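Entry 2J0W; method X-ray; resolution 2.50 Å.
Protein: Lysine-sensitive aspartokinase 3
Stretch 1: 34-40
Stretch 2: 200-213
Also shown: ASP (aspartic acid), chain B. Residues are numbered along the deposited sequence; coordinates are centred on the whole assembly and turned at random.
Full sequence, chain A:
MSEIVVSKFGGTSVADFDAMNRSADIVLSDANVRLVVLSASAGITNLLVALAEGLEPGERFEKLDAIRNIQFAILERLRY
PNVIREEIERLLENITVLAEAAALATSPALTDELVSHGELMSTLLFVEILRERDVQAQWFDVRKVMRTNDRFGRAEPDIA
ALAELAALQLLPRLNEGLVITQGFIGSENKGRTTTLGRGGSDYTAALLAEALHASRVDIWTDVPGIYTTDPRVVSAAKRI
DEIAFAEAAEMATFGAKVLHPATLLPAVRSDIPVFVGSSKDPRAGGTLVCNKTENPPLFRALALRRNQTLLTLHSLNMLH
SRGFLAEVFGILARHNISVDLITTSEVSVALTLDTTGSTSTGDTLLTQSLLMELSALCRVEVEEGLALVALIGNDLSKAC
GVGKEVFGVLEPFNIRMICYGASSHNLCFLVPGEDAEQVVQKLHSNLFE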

# COMPACT_ATOMS: atom_id res chain seq x y z
N ARG A 34 3.64 39.95 18.87
CA ARG A 34 3.28 40.06 20.28
C ARG A 34 3.72 38.81 21.03
O ARG A 34 3.87 38.82 22.25
CB ARG A 34 1.77 40.23 20.40
CG ARG A 34 1.25 41.36 19.52
CD ARG A 34 0.68 42.48 20.36
NE ARG A 34 1.56 42.79 21.48
CZ ARG A 34 1.53 43.93 22.16
NH1 ARG A 34 0.67 44.88 21.81
NH2 ARG A 34 2.35 44.11 23.17
N LEU A 35 3.91 37.72 20.30
CA LEU A 35 4.34 36.47 20.92
C LEU A 35 5.58 35.92 20.23
O LEU A 35 5.62 35.77 19.01
CB LEU A 35 3.22 35.44 20.88
CG LEU A 35 3.46 34.07 21.53
CD1 LEU A 35 3.80 34.21 23.01
CD2 LEU A 35 2.22 33.25 21.37
N VAL A 36 6.60 35.63 21.03
CA VAL A 36 7.82 35.08 20.47
C VAL A 36 8.00 33.68 21.03
O VAL A 36 7.70 33.42 22.20
CB VAL A 36 9.05 35.96 20.82
CG1 VAL A 36 10.31 35.39 20.16
CG2 VAL A 36 8.81 37.38 20.35
N VAL A 37 8.47 32.77 20.19
CA VAL A 37 8.68 31.41 20.61
C VAL A 37 10.14 31.08 20.37
O VAL A 37 10.63 31.20 19.24
CB VAL A 37 7.76 30.46 19.82
CG1 VAL A 37 8.10 29.01 20.11
CG2 VAL A 37 6.32 30.75 20.21
N LEU A 38 10.84 30.67 21.42
CA LEU A 38 12.26 30.35 21.29
C LEU A 38 12.57 28.91 21.58
O LEU A 38 11.93 28.29 22.42
CB LEU A 38 13.09 31.19 22.25
CG LEU A 38 13.09 32.71 22.19
CD1 LEU A 38 13.98 33.23 23.31
CD2 LEU A 38 13.59 33.19 20.83
N SER A 39 13.55 28.38 20.85
CA SER A 39 14.03 27.03 21.06
C SER A 39 15.23 27.34 21.94
O SER A 39 15.52 28.51 22.19
CB SER A 39 14.55 26.40 19.75
OG SER A 39 13.53 26.15 18.80
N ALA A 40 15.93 26.32 22.40
CA ALA A 40 17.10 26.56 23.23
C ALA A 40 18.23 26.89 22.27
O ALA A 40 18.15 26.59 21.07
CB ALA A 40 17.43 25.31 24.03
N ASP B . 14.93 22.49 21.20
CA ASP B . 14.34 21.32 20.57
C ASP B . 15.46 20.66 19.73
O ASP B . 16.63 21.08 19.85
CB ASP B . 13.10 21.74 19.73
CG ASP B . 13.35 22.61 18.48
OD1 ASP B . 14.55 22.91 18.19
OD2 ASP B . 12.35 22.99 17.77
OXT ASP B . 15.13 19.73 18.91
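Stretch 2 (200-213) GSDYTAALLAEALH

Two serine hydroxyls meet at the polar end of an otherwise apolar contact: Ser-201 OG donates a hydrogen bond to Ser-39 OG at 2.8 Å, the only hydrogen bond between the stretches, and it lies beside the bound aspartic acid. The side-chain carboxylate of this ligand reaches both stretches. Its OD2 accepts a hydrogen bond from the backbone, Ser-201 N to ASP OD2, at 2.8 Å with an N-H...acceptor angle of 148°, while Ser-39 OG comes within 3.5 Å of ASP OD1. Such a site suits an aspartokinase, whose substrate is aspartate.

Stretch 1 is extended from Arg-34 to Leu-38, the last part of a strand that begins earlier in the chain, and passes into loop at Ser-39. Stretch 2 is helical through Ala-211, its carbonyls accepting i+4 hydrogen bonds such as Thr-204 N to Gly-200 O at 2.9 Å and Leu-208 N to Thr-204 O at 3.1 Å. Thr-204 OG1 also bonds to Gly-200 O, at 3.2 Å. Leu-212 is the first residue to leave helical phi/psi, and His-213 follows with both angles positive.

The helix runs nearly antiparallel to the strand, with a crossing angle of 162° and a closest approach of 8.5 Å between axes. The first turn of the helix therefore lies by the end of the strand, and its last turn lies farther back along it. The CA atoms of Ser-39 and Ser-201 are 5.8 Å apart, those of Val-37 and Ala-205 6.2 Å, and those of Leu-35 and Ala-209 8.8 Å, so the backbones diverge away from the ligand.

Strand alternation sends Leu-35 and Val-37 toward the helix and Leu-38 away. Val-37, with chi1 in t, has the largest area covered by the helix. Its CG1 lies 3.8 Å from Ser-201 O and 4.3 Å from Thr-204 CG2; its CG2 lies 4.3 Å from Ala-205 CA and 4.1 Å from Leu-208 CD1. The small side chain of Ala-205 points sideways, and its CB is 4.5 Å from Val-37 CG2. Where the backbones are farther apart, leucines span the gap: Leu-35 CD2 packs 3.9 Å from Leu-208 CB and 3.8 Å from Leu-212 CD1. Leu-208 thus touches both inward-facing strand residues. The contact is modest, burying 301 Å² summed over both sides, and joins residues at least 162 positions apart in sequence.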

# COMPACT_ATOMS: atom_id res chain seq x y z
N GLY A 200 10.08 20.38 17.71
CA GLY A 200 8.77 20.76 18.18
C GLY A 200 8.54 22.24 18.41
O GLY A 200 7.39 22.66 18.61
N SER A 201 9.60 23.03 18.41
CA SER A 201 9.39 24.45 18.62
C SER A 201 8.57 25.06 17.47
O SER A 201 7.91 26.08 17.67
CB SER A 201 10.72 25.20 18.76
OG SER A 201 11.33 24.89 20.00
N ASP A 202 8.60 24.44 16.29
CA ASP A 202 7.83 24.95 15.14
C ASP A 202 6.38 24.69 15.44
O ASP A 202 5.51 25.56 15.27
CB ASP A 202 8.16 24.20 13.84
CG ASP A 202 9.53 24.51 13.31
OD1 ASP A 202 9.94 25.70 13.36
OD2 ASP A 202 10.20 23.55 12.83
N TYR A 203 6.14 23.47 15.89
CA TYR A 203 4.80 23.04 16.21
C TYR A 203 4.19 23.97 17.26
O TYR A 203 3.06 24.42 17.11
CB TYR A 203 4.86 21.59 16.71
CG TYR A 203 3.53 20.89 16.79
CD1 TYR A 203 2.43 21.36 16.07
CD2 TYR A 203 3.37 19.75 17.56
CE1 TYR A 203 1.21 20.70 16.12
CE2 TYR A 203 2.16 19.08 17.62
CZ TYR A 203 1.08 19.56 16.90
OH TYR A 203 -0.11 18.88 16.92
N THR A 204 4.96 24.29 18.29
CA THR A 204 4.46 25.17 19.34
C THR A 204 4.01 26.51 18.77
O THR A 204 3.01 27.08 19.19
CB THR A 204 5.53 25.45 20.41
OG1 THR A 204 5.93 24.21 21.02
CG2 THR A 204 4.99 26.39 21.48
N ALA A 205 4.77 27.02 17.82
CA ALA A 205 4.46 28.32 17.24
C ALA A 205 3.13 28.28 16.51
O ALA A 205 2.32 29.19 16.66
CB ALA A 205 5.56 28.76 16.30
N ALA A 206 2.90 27.24 15.72
CA ALA A 206 1.64 27.11 15.01
C ALA A 206 0.48 26.91 15.99
O ALA A 206 -0.59 27.48 15.82
CB ALA A 206 1.71 25.93 14.05
N LEU A 207 0.72 26.11 17.03
CA LEU A 207 -0.30 25.80 18.04
C LEU A 207 -0.88 27.00 18.77
O LEU A 207 -2.10 27.15 18.87
CB LEU A 207 0.26 24.80 19.07
CG LEU A 207 0.63 23.42 18.52
CD1 LEU A 207 1.54 22.70 19.51
CD2 LEU A 207 -0.63 22.61 18.23
N LEU A 208 0.01 27.84 19.29
CA LEU A 208 -0.40 29.03 20.03
C LEU A 208 -1.00 30.08 19.09
O LEU A 208 -1.82 30.91 19.50
CB LEU A 208 0.81 29.61 20.77
CG LEU A 208 1.50 28.65 21.75
CD1 LEU A 208 2.98 28.97 21.85
CD2 LEU A 208 0.83 28.75 23.10
N ALA A 209 -0.58 30.03 17.82
CA ALA A 209 -1.08 30.95 16.81
C ALA A 209 -2.56 30.64 16.59
O ALA A 209 -3.40 31.54 16.55
CB ALA A 209 -0.31 30.76 15.52
N GLU A 210 -2.88 29.35 16.45
CA GLU A 210 -4.25 28.92 16.26
C GLU A 210 -5.07 29.22 17.49
O GLU A 210 -6.16 29.78 17.40
CB GLU A 210 -4.30 27.42 15.99
CG GLU A 210 -5.65 26.79 16.28
CD GLU A 210 -5.75 25.39 15.74
OE1 GLU A 210 -4.78 24.62 15.91
OE2 GLU A 210 -6.80 25.06 15.14
N ALA A 211 -4.54 28.85 18.65
CA ALA A 211 -5.22 29.07 19.92
C ALA A 211 -5.50 30.54 20.20
O ALA A 211 -6.47 30.87 20.88
CB ALA A 211 -4.42 28.47 21.07
N LEU A 212 -4.65 31.43 19.68
CA LEU A 212 -4.83 32.85 19.91
C LEU A 212 -5.42 33.61 18.72
O LEU A 212 -5.51 34.83 18.73
CB LEU A 212 -3.50 33.49 20.31
CG LEU A 212 -2.87 33.11 21.66
CD1 LEU A 212 -1.50 33.79 21.79
CD2 LEU A 212 -3.78 33.52 22.81
N HIS A 213 -5.82 32.88 17.68
CA HIS A 213 -6.39 33.51 16.48
C HIS A 213 -5.43 34.56 15.93
O HIS A 213 -5.76 35.74 15.85
CB HIS A 213 -7.71 34.17 16.81
CG HIS A 213 -8.58 33.36 17.74
ND1 HIS A 213 -9.03 32.10 17.42
CD2 HIS A 213 -9.04 33.63 18.98
CE1 HIS A 213 -9.74 31.61 18.44
NE2 HIS A 213 -9.76 32.52 19.39